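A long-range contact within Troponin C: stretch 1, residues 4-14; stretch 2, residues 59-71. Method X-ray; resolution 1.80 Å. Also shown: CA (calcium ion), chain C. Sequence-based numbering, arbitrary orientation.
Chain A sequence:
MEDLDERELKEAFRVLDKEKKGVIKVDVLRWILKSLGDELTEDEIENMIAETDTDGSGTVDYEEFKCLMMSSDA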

# COMPACT_ATOMS: atom_id res chain seq x y z
N LEU A 4 12.21 6.79 3.00
CA LEU A 4 11.74 6.81 1.62
C LEU A 4 11.82 8.23 1.05
O LEU A 4 11.26 9.17 1.61
N ASP A 5 12.54 8.37 -0.07
CA ASP A 5 12.56 9.60 -0.84
C ASP A 5 11.12 9.96 -1.22
O ASP A 5 10.37 9.10 -1.68
N GLU A 6 10.73 11.22 -1.02
CA GLU A 6 9.37 11.63 -1.35
C GLU A 6 9.11 11.59 -2.86
O GLU A 6 7.98 11.41 -3.30
N ARG A 7 10.16 11.77 -3.65
CA ARG A 7 10.05 11.64 -5.10
C ARG A 7 9.62 10.23 -5.46
O ARG A 7 8.80 10.02 -6.36
N GLU A 8 10.21 9.26 -4.78
CA GLU A 8 9.91 7.86 -5.02
C GLU A 8 8.49 7.55 -4.56
O GLU A 8 7.76 6.82 -5.22
N LEU A 9 8.12 8.11 -3.41
CA LEU A 9 6.77 7.96 -2.87
C LEU A 9 5.72 8.50 -3.84
O LEU A 9 4.71 7.85 -4.09
N LYS A 10 5.98 9.69 -4.38
CA LYS A 10 5.05 10.30 -5.31
C LYS A 10 4.95 9.48 -6.60
O LYS A 10 3.87 9.33 -7.16
N GLU A 11 6.07 8.94 -7.06
CA GLU A 11 6.06 8.10 -8.25
C GLU A 11 5.26 6.82 -8.02
O GLU A 11 4.49 6.40 -8.88
N ALA A 12 5.46 6.19 -6.86
CA ALA A 12 4.70 5.00 -6.50
C ALA A 12 3.20 5.29 -6.46
O ALA A 12 2.39 4.51 -6.98
N PHE A 13 2.83 6.39 -5.82
CA PHE A 13 1.42 6.78 -5.73
C PHE A 13 0.82 6.96 -7.13
O PHE A 13 -0.26 6.46 -7.43
N ARG A 14 1.54 7.67 -7.99
CA ARG A 14 1.08 7.89 -9.36
C ARG A 14 0.85 6.58 -10.10
O ARG A 14 -0.15 6.40 -10.79
N THR A 59 -10.50 3.98 -0.28
CA THR A 59 -9.49 4.59 -1.14
C THR A 59 -8.34 5.06 -0.27
O THR A 59 -8.55 5.50 0.86
N VAL A 60 -7.13 5.00 -0.79
CA VAL A 60 -5.97 5.47 -0.04
C VAL A 60 -5.53 6.81 -0.61
O VAL A 60 -5.06 6.86 -1.75
N ASP A 61 -5.71 7.90 0.13
CA ASP A 61 -5.25 9.19 -0.39
C ASP A 61 -3.75 9.36 -0.14
O ASP A 61 -3.13 8.51 0.50
N TYR A 62 -3.16 10.43 -0.65
CA TYR A 62 -1.70 10.55 -0.58
C TYR A 62 -1.21 10.70 0.86
O TYR A 62 -0.14 10.20 1.22
N GLU A 63 -2.00 11.37 1.68
CA GLU A 63 -1.61 11.54 3.07
C GLU A 63 -1.59 10.19 3.79
O GLU A 63 -0.69 9.91 4.58
N GLU A 64 -2.58 9.35 3.51
CA GLU A 64 -2.62 8.01 4.10
C GLU A 64 -1.45 7.19 3.60
O GLU A 64 -0.83 6.43 4.35
N PHE A 65 -1.14 7.36 2.33
CA PHE A 65 -0.06 6.61 1.71
C PHE A 65 1.27 7.01 2.36
O PHE A 65 2.09 6.16 2.69
N LYS A 66 1.45 8.31 2.57
CA LYS A 66 2.69 8.82 3.15
C LYS A 66 2.85 8.36 4.59
O LYS A 66 3.95 7.97 5.02
N CYS A 67 1.76 8.38 5.34
CA CYS A 67 1.76 7.93 6.72
C CYS A 67 2.26 6.50 6.82
O CYS A 67 3.06 6.17 7.69
N LEU A 68 1.78 5.64 5.92
CA LEU A 68 2.21 4.24 5.93
C LEU A 68 3.67 4.14 5.54
O LEU A 68 4.48 3.51 6.24
N MET A 69 4.02 4.78 4.43
CA MET A 69 5.31 4.53 3.81
C MET A 69 6.48 5.21 4.52
O MET A 69 7.59 4.67 4.55
N MET A 70 6.26 6.41 5.06
CA MET A 70 7.35 7.16 5.68
C MET A 70 7.41 7.10 7.22
O MET A 70 8.27 7.71 7.84
N SER A 71 6.50 6.34 7.82
CA SER A 71 6.46 6.17 9.27
C SER A 71 7.71 5.45 9.80
O SER A 71 8.15 4.46 9.22

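The most unusual feature of this contact is a carboxylate that serves two partners one helical turn apart. Glu-6 leaves its backbone sideways (chi1 t, chi2 133°, between wells), yet its end reaches the second helix: Tyr-62 OH donates to Glu-6 OE2 at 2.8 Å, and Lys-66 NZ donates to Glu-6 OE1 at 2.9 Å, a hydrogen bond within a salt bridge. A second, weak bond runs from Lys-66 NZ to Glu-6 OE2 at 3.4 Å. The fully extended Lys-66, with all four chi angles t, brings its ammonium to this site.

The helices cross at 128° between their N-to-C directions, with axes 10.8 Å apart at closest approach, so register runs in opposite senses: Leu-4 lies nearest Met-70, Leu-9 nearest Lys-66 and Phe-13 nearest Tyr-62. Together the stretches bury 658 Å².

Leu-9 (chi1 t, chi2 p) points toward the partner helix and fits as a knob among Tyr-62, Phe-65, Met-69 and Met-70. Leu-9 CD1 lies 3.3 Å from Phe-65 CE2 and 3.4 Å from Met-69 CB, while Leu-9 CD2 lies 3.6 Å from Tyr-62 CZ and 3.8 Å from Met-70 SD. The two methyls thus engage different parts of the pocket. Tyr-62 (chi1 t) reciprocates, sitting among Glu-6, Leu-9, Lys-10 and Phe-13; the aliphatic part of Lys-10 contributes CG, 3.3 Å from Tyr-62 OH.

Phe-13 (chi1 t, chi2 80°) also points inward. The Tyr-62 edge meets its face, with centroids 5.4 Å apart and planes at 82°, and Tyr-62 CB lies 4.1 Å from the Phe-13 ring centroid, 14° off the normal, in a CH-pi contact. Val-60 O approaches the Phe-13 edge, 3.5 Å from Phe-13 CE1. Phe-65 (chi1 t) packs obliquely against Phe-13, with planes at 50°, and receives Ala-12 CB at its edge, 4.0 Å from Phe-65 CZ.

At the other end, Leu-4 CD1 meets Met-69 CE at 3.8 Å, and Leu-4 CB meets Met-70 CG at 4.0 Å. Met-69 has all three chi angles m; Met-70 is m, t, p.

Both helices are capped by aspartate: Asp-5 OD1 accepts from Arg-7 N at 2.8 Å, and Asp-61 OD1 accepts from Glu-64 N at 2.9 Å. Glu-64 points sideways and binds calcium through OE1 and OE2, each 2.6 Å from the ion; Thr-59 O coordinates the same ion at 2.4 Å. Water 1, 2.6 Å from the calcium, donates to Asp-61 OD2 at 2.5 Å.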

# COMPACT_ATOMS: atom_id res chain seq x y z
CB LEU A 4 10.30 6.29 1.53
CG LEU A 4 9.95 5.28 0.44
CD1 LEU A 4 8.46 5.08 0.38
CD2 LEU A 4 10.46 5.74 -0.92
CB ASP A 5 13.39 9.40 -2.11
CG ASP A 5 13.83 10.72 -2.73
OD1 ASP A 5 12.95 11.49 -3.16
OD2 ASP A 5 15.05 10.96 -2.80
CB GLU A 6 9.03 13.02 -0.79
CG GLU A 6 7.58 13.43 -1.04
CD GLU A 6 6.89 13.99 0.19
OE1 GLU A 6 7.54 14.09 1.26
OE2 GLU A 6 5.69 14.34 0.09
CB ARG A 7 11.39 11.94 -5.78
CG ARG A 7 11.55 13.36 -6.23
CD ARG A 7 12.92 13.55 -6.85
NE ARG A 7 13.97 13.09 -5.93
CZ ARG A 7 15.26 13.10 -6.22
NH1 ARG A 7 15.69 13.53 -7.40
NH2 ARG A 7 16.14 12.66 -5.32
CB GLU A 8 10.91 6.99 -4.26
CG GLU A 8 11.19 5.67 -4.91
CD GLU A 8 12.20 4.87 -4.14
OE1 GLU A 8 13.04 5.48 -3.45
OE2 GLU A 8 12.14 3.63 -4.22
CB LEU A 9 6.65 8.70 -1.54
CG LEU A 9 5.31 8.48 -0.82
CD1 LEU A 9 5.28 7.08 -0.23
CD2 LEU A 9 5.09 9.53 0.28
CB LYS A 10 5.45 11.75 -5.61
CG LYS A 10 5.22 12.68 -4.44
CD LYS A 10 5.48 14.13 -4.81
CE LYS A 10 5.24 15.04 -3.61
NZ LYS A 10 5.48 16.48 -3.93
CB GLU A 11 7.49 7.78 -8.71
CG GLU A 11 7.57 6.86 -9.94
CD GLU A 11 7.12 7.56 -11.22
OE1 GLU A 11 6.99 8.80 -11.22
OE2 GLU A 11 6.91 6.87 -12.24
CB ALA A 12 5.16 4.47 -5.14
CB PHE A 13 1.26 8.06 -4.90
CG PHE A 13 -0.17 8.39 -4.55
CD1 PHE A 13 -0.81 7.74 -3.51
CD2 PHE A 13 -0.86 9.35 -5.26
CE1 PHE A 13 -2.13 8.05 -3.19
CE2 PHE A 13 -2.17 9.66 -4.95
CZ PHE A 13 -2.80 9.02 -3.91
CB ARG A 14 2.08 8.74 -10.13
CG ARG A 14 1.87 10.25 -9.98
CD ARG A 14 2.85 11.03 -10.87
NE ARG A 14 2.33 11.30 -12.21
CZ ARG A 14 2.40 10.45 -13.23
NH1 ARG A 14 2.95 9.25 -13.06
NH2 ARG A 14 1.91 10.78 -14.41
CB THR A 59 -10.06 5.81 -1.87
OG1 THR A 59 -10.60 6.72 -0.91
CG2 THR A 59 -11.17 5.39 -2.82
CB VAL A 60 -4.80 4.46 -0.12
CG1 VAL A 60 -3.58 4.98 0.62
CG2 VAL A 60 -5.23 3.11 0.45
CB ASP A 61 -6.09 10.36 0.15
CG ASP A 61 -6.08 10.47 1.67
OD1 ASP A 61 -4.98 10.47 2.26
OD2 ASP A 61 -7.17 10.55 2.27
CB TYR A 62 -1.17 11.70 -1.45
CG TYR A 62 0.34 11.82 -1.41
CD1 TYR A 62 0.95 12.86 -0.71
CD2 TYR A 62 1.15 10.90 -2.05
CE1 TYR A 62 2.33 12.98 -0.67
CE2 TYR A 62 2.53 11.01 -2.01
CZ TYR A 62 3.11 12.05 -1.32
OH TYR A 62 4.48 12.16 -1.28
CB GLU A 63 -2.55 12.52 3.78
CG GLU A 63 -2.15 12.81 5.21
CD GLU A 63 -3.09 13.80 5.87
OE1 GLU A 63 -3.06 14.99 5.49
OE2 GLU A 63 -3.86 13.38 6.75
CB GLU A 64 -3.93 7.31 3.76
CG GLU A 64 -5.15 7.95 4.40
CD GLU A 64 -6.42 7.32 3.93
OE1 GLU A 64 -6.49 6.95 2.73
OE2 GLU A 64 -7.34 7.17 4.76
CB PHE A 65 -0.04 6.89 0.21
CG PHE A 65 0.89 6.00 -0.56
CD1 PHE A 65 0.71 4.63 -0.57
CD2 PHE A 65 1.94 6.54 -1.30
CE1 PHE A 65 1.57 3.80 -1.30
CE2 PHE A 65 2.81 5.73 -2.02
CZ PHE A 65 2.61 4.36 -2.02
CB LYS A 66 2.73 10.35 3.07
CG LYS A 66 4.01 10.95 3.60
CD LYS A 66 4.12 12.43 3.28
CE LYS A 66 5.47 12.97 3.75
NZ LYS A 66 5.64 14.42 3.46
CB CYS A 67 0.35 8.02 7.32
SG CYS A 67 -0.13 9.70 7.81
CB LEU A 68 1.37 3.42 4.95
CG LEU A 68 1.94 2.02 4.64
CD1 LEU A 68 1.97 1.15 5.91
CD2 LEU A 68 1.13 1.34 3.55
CB MET A 69 5.24 4.89 2.33
CG MET A 69 4.19 4.10 1.55
SD MET A 69 4.45 2.31 1.57
CE MET A 69 6.10 2.21 0.91
CB MET A 70 7.41 8.59 5.13
CG MET A 70 7.86 8.61 3.66
SD MET A 70 7.82 10.20 2.83
CE MET A 70 9.39 10.91 3.32
CB SER A 71 5.21 5.39 9.69
OG SER A 71 5.24 4.08 9.15
CA CA C . -9.04 6.55 2.91
O HOH W 1 -9.10 9.03 2.04